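Local coordinates for multiheme cytochrome cf (Carboxydothermus ferrireducens DSM 11255, PDB 6QVM), which probably reduces insoluble Fe(III) outside the cell, carrying electrons through its eleven hemes while anchored in the surface S-layer, at residues 263-268 and 290-295; 513-518 and 647-652. All coordinates share one frame; numbering follows the deposited sequence.

In the fold
Followed from the N terminus, the chain makes interaction 1 first and completes it before interaction 2 begins, so the two contacts neither nest nor cross. Interaction 1 closes a short span of 21 residues, rich in strand, and ties the loop ahead of strand 270-275 to strand 292-295 of the same antiparallel sheet. Interaction 2 closes a much longer span of 128 residues, which takes in helix 519-524, strands 567-572 and 589-593 and helix 606-628, and brings a heme-lining loop against the end of helix 641-652. Their centres stand about 58 Å apart: one is loop-on-strand packing at the surface, the other a buried joint beside a heme.

Interaction 1: residues 263-268 and 290-295; sequences DKFQAS and MPYAFD
Phe265 turns one face of its ring to Met290. CB of Met290 sits over the CE1-CZ side, its distance to CE1 of Phe265 being 3.7 Å, and a bend at chi2 (-104°) carries SD across the same face to 4.3 Å from the ring centroid, 13° off the normal. At the ring's edge, in plane, the backbone N of Tyr292 approaches CE1 of Phe265 (3.7 Å), while CD of Pro291 closes in obliquely. The Tyr292 hydroxyl donates a hydrogen bond to OD1 of Asp263 (3.1 Å), met on the syn side of a carboxylate turned only 14° from the ring plane. Across this tyrosine, at about a right angle, runs the aliphatic part of Lys264: CG lies 3.5 Å from CE2 of Tyr292 and CE 3.4 Å from its OH. Replacing Tyr292 with an alanine would probably leave Asp263 without this donor and open a gap beside the Lys264 methylenes.

In the second shell, OD1 of Asn262 accepts from the backbone N of Lys264, and Val270 touches both Phe265 and Met290. Backbone hydrogen bonds of Phe294 with Leu280 and of Ala293 with Val302 hold the strand between its neighbours. The Met-aromatic contact and the Tyr292-Asp263 bond together pack the connecting loop against residues 290-292, where the chain enters the fourth strand of a five-stranded antiparallel meander.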
loop_
_atom_site.group_PDB
_atom_site.type_symbol
_atom_site.label_atom_id
_atom_site.label_comp_id
_atom_site.label_asym_id
_atom_site.label_seq_id
_atom_site.Cartn_x
_atom_site.Cartn_y
_atom_site.Cartn_z
ATOM N N ASP A 263 -11.748 -36.024 -5.451
ATOM C CA ASP A 263 -12.882 -36.932 -5.353
ATOM C C ASP A 263 -13.952 -36.471 -4.363
ATOM O O ASP A 263 -15.041 -37.051 -4.342
ATOM C CB ASP A 263 -12.398 -38.334 -4.962
ATOM C CG ASP A 263 -11.444 -38.308 -3.788
ATOM O OD1 ASP A 263 -10.811 -37.256 -3.561
ATOM O OD2 ASP A 263 -11.333 -39.334 -3.084
ATOM N N LYS A 264 -13.680 -35.449 -3.552
ATOM C CA LYS A 264 -14.665 -34.957 -2.597
ATOM C C LYS A 264 -15.440 -33.741 -3.085
ATOM O O LYS A 264 -16.621 -33.606 -2.742
ATOM C CB LYS A 264 -13.992 -34.622 -1.264
ATOM C CG LYS A 264 -13.229 -35.800 -0.659
ATOM C CD LYS A 264 -13.305 -35.843 0.851
ATOM C CE LYS A 264 -12.339 -36.884 1.402
ATOM N NZ LYS A 264 -12.483 -37.051 2.875
ATOM N N PHE A 265 -14.833 -32.861 -3.890
ATOM C CA PHE A 265 -15.585 -31.739 -4.435
ATOM C C PHE A 265 -14.995 -31.307 -5.769
ATOM O O PHE A 265 -13.933 -31.771 -6.191
ATOM C CB PHE A 265 -15.659 -30.559 -3.450
ATOM C CG PHE A 265 -14.322 -30.014 -3.023
ATOM C CD1 PHE A 265 -13.618 -30.604 -1.986
ATOM C CD2 PHE A 265 -13.777 -28.902 -3.646
ATOM C CE1 PHE A 265 -12.390 -30.105 -1.585
ATOM C CE2 PHE A 265 -12.554 -28.394 -3.246
ATOM C CZ PHE A 265 -11.862 -28.993 -2.212
ATOM N N GLN A 266 -15.729 -30.417 -6.433
ATOM C CA GLN A 266 -15.398 -29.894 -7.749
ATOM C C GLN A 266 -15.491 -28.374 -7.716
ATOM O O GLN A 266 -15.885 -27.775 -6.712
ATOM C CB GLN A 266 -16.329 -30.463 -8.829
ATOM C CG GLN A 266 -16.127 -31.942 -9.084
ATOM C CD GLN A 266 -14.763 -32.237 -9.673
ATOM O OE1 GLN A 266 -14.458 -31.838 -10.799
ATOM N NE2 GLN A 266 -13.928 -32.924 -8.906
ATOM N N ALA A 267 -15.144 -27.752 -8.847
ATOM C CA ALA A 267 -15.043 -26.296 -8.888
ATOM C C ALA A 267 -16.385 -25.639 -8.597
ATOM O O ALA A 267 -16.442 -24.578 -7.963
ATOM C CB ALA A 267 -14.504 -25.834 -10.238
ATOM N N SER A 268 -17.476 -26.252 -9.055
ATOM C CA SER A 268 -18.802 -25.680 -8.853
ATOM C C SER A 268 -19.293 -25.804 -7.413
ATOM O O SER A 268 -20.256 -25.124 -7.045
ATOM C CB SER A 268 -19.809 -26.332 -9.805
ATOM O OG SER A 268 -19.737 -27.742 -9.721
ATOM N N MET A 290 -13.318 -26.547 3.105
ATOM C CA MET A 290 -13.519 -27.824 2.445
ATOM C C MET A 290 -12.474 -28.837 2.894
ATOM O O MET A 290 -11.434 -28.469 3.447
ATOM C CB MET A 290 -13.461 -27.636 0.926
ATOM C CG MET A 290 -14.381 -26.536 0.418
ATOM S SD MET A 290 -15.867 -27.174 -0.364
ATOM C CE MET A 290 -15.976 -26.055 -1.743
ATOM N N PRO A 291 -12.725 -30.133 2.691
ATOM C CA PRO A 291 -11.816 -31.151 3.246
ATOM C C PRO A 291 -10.429 -31.193 2.613
ATOM O O PRO A 291 -9.520 -31.770 3.223
ATOM C CB PRO A 291 -12.577 -32.466 3.007
ATOM C CG PRO A 291 -13.525 -32.169 1.895
ATOM C CD PRO A 291 -13.939 -30.743 2.122
ATOM N N TYR A 292 -10.225 -30.616 1.425
ATOM C CA TYR A 292 -8.913 -30.612 0.791
ATOM C C TYR A 292 -8.383 -29.193 0.636
ATOM O O TYR A 292 -9.144 -28.241 0.449
ATOM C CB TYR A 292 -8.936 -31.267 -0.595
ATOM C CG TYR A 292 -9.131 -32.762 -0.613
ATOM C CD1 TYR A 292 -8.574 -33.580 0.363
ATOM C CD2 TYR A 292 -9.866 -33.359 -1.627
ATOM C CE1 TYR A 292 -8.754 -34.953 0.330
ATOM C CE2 TYR A 292 -10.051 -34.723 -1.672
ATOM C CZ TYR A 292 -9.493 -35.519 -0.693
ATOM O OH TYR A 292 -9.682 -36.883 -0.741
ATOM N N ALA A 293 -7.063 -29.069 0.717
ATOM C CA ALA A 293 -6.341 -27.897 0.253
ATOM C C ALA A 293 -5.491 -28.300 -0.945
ATOM O O ALA A 293 -5.253 -29.485 -1.186
ATOM C CB ALA A 293 -5.464 -27.311 1.366
ATOM N N PHE A 294 -5.040 -27.309 -1.707
ATOM C CA PHE A 294 -4.159 -27.552 -2.842
ATOM C C PHE A 294 -2.764 -27.065 -2.484
ATOM O O PHE A 294 -2.569 -25.878 -2.201
ATOM C CB PHE A 294 -4.661 -26.864 -4.109
ATOM C CG PHE A 294 -3.972 -27.328 -5.360
ATOM C CD1 PHE A 294 -2.854 -26.669 -5.838
ATOM C CD2 PHE A 294 -4.439 -28.432 -6.051
ATOM C CE1 PHE A 294 -2.214 -27.100 -6.987
ATOM C CE2 PHE A 294 -3.801 -28.873 -7.197
ATOM C CZ PHE A 294 -2.686 -28.206 -7.666
ATOM N N ASP A 295 -1.800 -27.980 -2.494
ATOM C CA ASP A 295 -0.405 -27.650 -2.221
ATOM C C ASP A 295 0.278 -27.265 -3.530
ATOM O O ASP A 295 0.381 -28.091 -4.442
ATOM C CB ASP A 295 0.295 -28.835 -1.556
ATOM C CG ASP A 295 1.706 -28.508 -1.107
ATOM O OD1 ASP A 295 2.596 -28.375 -1.976
ATOM O OD2 ASP A 295 1.927 -28.382 0.117
#

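Interaction 2: residues 513-518 and 647-652. With HEC (heme c), chain K.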
loop_
_atom_site.group_PDB
_atom_site.type_symbol
_atom_site.label_atom_id
_atom_site.label_comp_id
_atom_site.label_asym_id
_atom_site.label_seq_id
_atom_site.Cartn_x
_atom_site.Cartn_y
_atom_site.Cartn_z
ATOM N N LYS A 513 32.979 5.508 25.090
ATOM C CA LYS A 513 31.892 6.453 24.886
ATOM C C LYS A 513 31.889 7.060 23.482
ATOM O O LYS A 513 31.287 8.121 23.274
ATOM C CB LYS A 513 31.952 7.563 25.942
ATOM C CG LYS A 513 32.062 7.064 27.375
ATOM N N GLY A 514 32.536 6.415 22.514
ATOM C CA GLY A 514 32.649 6.992 21.188
ATOM C C GLY A 514 32.321 6.051 20.045
ATOM O O GLY A 514 32.458 6.417 18.873
ATOM N N VAL A 515 31.899 4.832 20.368
ATOM C CA VAL A 515 31.481 3.851 19.372
ATOM C C VAL A 515 30.038 3.461 19.675
ATOM O O VAL A 515 29.731 2.994 20.780
ATOM C CB VAL A 515 32.413 2.625 19.343
ATOM C CG1 VAL A 515 33.776 3.019 18.804
ATOM C CG2 VAL A 515 32.569 2.006 20.725
ATOM N N HIS A 516 29.146 3.681 18.710
ATOM C CA HIS A 516 27.715 3.476 18.901
ATOM C C HIS A 516 27.184 2.491 17.868
ATOM O O HIS A 516 27.468 2.635 16.675
ATOM C CB HIS A 516 26.951 4.802 18.811
ATOM C CG HIS A 516 27.275 5.763 19.912
ATOM N ND1 HIS A 516 28.326 6.650 19.838
ATOM C CD2 HIS A 516 26.687 5.973 21.114
ATOM C CE1 HIS A 516 28.371 7.368 20.946
ATOM N NE2 HIS A 516 27.387 6.978 21.736
ATOM N N HIS A 517 26.401 1.502 18.339
ATOM C CA HIS A 517 25.760 0.447 17.554
ATOM C C HIS A 517 26.622 0.026 16.370
ATOM O O HIS A 517 26.324 0.387 15.221
ATOM C CB HIS A 517 24.372 0.890 17.077
ATOM C CG HIS A 517 24.234 2.369 16.901
ATOM N ND1 HIS A 517 24.662 3.030 15.770
ATOM C CD2 HIS A 517 23.721 3.320 17.717
ATOM C CE1 HIS A 517 24.413 4.322 15.894
ATOM N NE2 HIS A 517 23.842 4.524 17.068
ATOM N N PRO A 518 27.698 -0.719 16.606
ATOM C CA PRO A 518 28.598 -1.071 15.507
ATOM C C PRO A 518 28.333 -2.468 14.971
ATOM O O PRO A 518 29.271 -3.176 14.594
ATOM C CB PRO A 518 29.972 -0.986 16.175
ATOM C CG PRO A 518 29.696 -1.485 17.578
ATOM C CD PRO A 518 28.256 -1.121 17.910
ATOM N N ALA A 647 37.726 -2.655 23.596
ATOM C CA ALA A 647 36.786 -3.292 24.503
ATOM C C ALA A 647 35.434 -2.604 24.511
ATOM O O ALA A 647 34.440 -3.229 24.900
ATOM C CB ALA A 647 37.352 -3.318 25.924
ATOM N N GLY A 648 35.382 -1.336 24.099
ATOM C CA GLY A 648 34.100 -0.672 23.945
ATOM C C GLY A 648 33.290 -1.250 22.802
ATOM O O GLY A 648 32.056 -1.275 22.852
ATOM N N ILE A 649 33.976 -1.721 21.757
ATOM C CA ILE A 649 33.295 -2.287 20.595
ATOM C C ILE A 649 32.513 -3.532 20.992
ATOM O O ILE A 649 31.343 -3.692 20.630
ATOM C CB ILE A 649 34.305 -2.583 19.474
ATOM C CG1 ILE A 649 34.814 -1.276 18.861
ATOM C CG2 ILE A 649 33.669 -3.453 18.411
ATOM C CD1 ILE A 649 36.072 -1.446 18.008
ATOM N N VAL A 650 33.142 -4.427 21.760
ATOM C CA VAL A 650 32.448 -5.608 22.258
ATOM C C VAL A 650 31.297 -5.223 23.181
ATOM O O VAL A 650 30.334 -5.985 23.329
ATOM C CB VAL A 650 33.461 -6.544 22.954
ATOM C CG1 VAL A 650 32.787 -7.814 23.453
ATOM C CG2 VAL A 650 34.602 -6.879 21.999
ATOM N N ALA A 651 31.358 -4.036 23.787
ATOM C CA ALA A 651 30.293 -3.570 24.666
ATOM C C ALA A 651 29.159 -2.890 23.906
ATOM O O ALA A 651 27.985 -3.157 24.180
ATOM C CB ALA A 651 30.859 -2.616 25.721
ATOM N N ALA A 652 29.483 -2.009 22.956
ATOM C CA ALA A 652 28.438 -1.318 22.205
ATOM C C ALA A 652 27.748 -2.258 21.223
ATOM O O ALA A 652 26.541 -2.134 20.982
ATOM C CB ALA A 652 29.022 -0.111 21.480
HETATM FE FE HEC K . 20.413 6.519 18.048
HETATM C CHA HEC K . 20.036 3.826 20.206
HETATM C CHB HEC K . 20.064 8.667 20.729
HETATM C CHC HEC K . 21.370 9.197 16.067
HETATM C CHD HEC K . 20.748 4.430 15.363
HETATM N NA HEC K . 20.118 6.285 20.078
HETATM C C1A HEC K . 19.966 5.089 20.760
HETATM C C2A HEC K . 19.717 5.384 22.159
HETATM C C3A HEC K . 19.721 6.725 22.297
HETATM C C4A HEC K . 19.975 7.313 20.994
HETATM C CMA HEC K . 19.499 7.523 23.603
HETATM C CAA HEC K . 19.486 4.316 23.263
HETATM C CBA HEC K . 20.705 4.292 24.185
HETATM C CGA HEC K . 20.921 2.936 24.804
HETATM O O1A HEC K . 22.103 2.604 25.077
HETATM O O2A HEC K . 19.933 2.188 25.028
HETATM N NB HEC K . 20.675 8.543 18.338
HETATM C C1B HEC K . 20.471 9.222 19.529
HETATM C C2B HEC K . 20.764 10.627 19.299
HETATM C C3B HEC K . 21.123 10.773 18.009
HETATM C C4B HEC K . 21.080 9.463 17.387
HETATM C CMB HEC K . 20.650 11.745 20.364
HETATM C CAB HEC K . 21.513 12.088 17.286
HETATM C CBB HEC K . 22.818 12.658 17.882
HETATM N NC HEC K . 20.947 6.767 16.086
HETATM C C1C HEC K . 21.301 7.955 15.471
HETATM C C2C HEC K . 21.564 7.689 14.070
HETATM C C3C HEC K . 21.460 6.355 13.877
HETATM C C4C HEC K . 21.026 5.765 15.136
HETATM C CMC HEC K . 22.050 8.772 13.074
HETATM C CAC HEC K . 21.633 5.553 12.560
HETATM C CBC HEC K . 23.029 5.734 11.924
HETATM N ND HEC K . 20.373 4.452 17.827
HETATM C C1D HEC K . 20.574 3.823 16.597
HETATM C C2D HEC K . 20.575 2.393 16.816
HETATM C C3D HEC K . 20.350 2.197 18.330
HETATM C C4D HEC K . 20.241 3.534 18.872
HETATM C CMD HEC K . 20.759 1.313 15.728
HETATM C CAD HEC K . 20.263 0.870 19.128
HETATM C CBD HEC K . 21.619 0.169 19.098
HETATM C CGD HEC K . 21.831 -0.710 20.310
HETATM O O1D HEC K . 20.839 -1.264 20.861
HETATM O O2D HEC K . 23.013 -0.865 20.720
#
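Ala652 offers its methyl group to the loop 513-518 at two places: CB lies 3.3 Å from the backbone O of Val515 and 3.8 Å from CD of Pro518. The proline ring lies close to the helix backbone, with CD 3.5 Å from C of Ala652. Val515 has CG1 beside its own backbone N and anti to the carbonyl carbon (chi1 -69°), which places CG2 between N and C; CG2 is the branch that reaches the helix, 3.9 Å from C of Gly648, where no side chain intervenes. Ile649 flanks it, and Phe506 lies against both.

His517 points the other way, toward the heme. Its chi1 of 28°, well short of the usual +60°, directs CG to the porphyrin, and the imidazole lies nearly parallel over the rim of pyrrole D, with NE2 3.4 Å from C1D of the heme. CB of His516 covers the ring's opposite face, and a hydrogen bond from ND1 to the carbonyl O of Thr502 fixes its rotation. At 4.1 Å from the iron, NE2 does not coordinate it. Ala652 O, at the helix end, borders propionate O2D (3.8 Å), while His517 lines the porphyrin face of this heme c pocket.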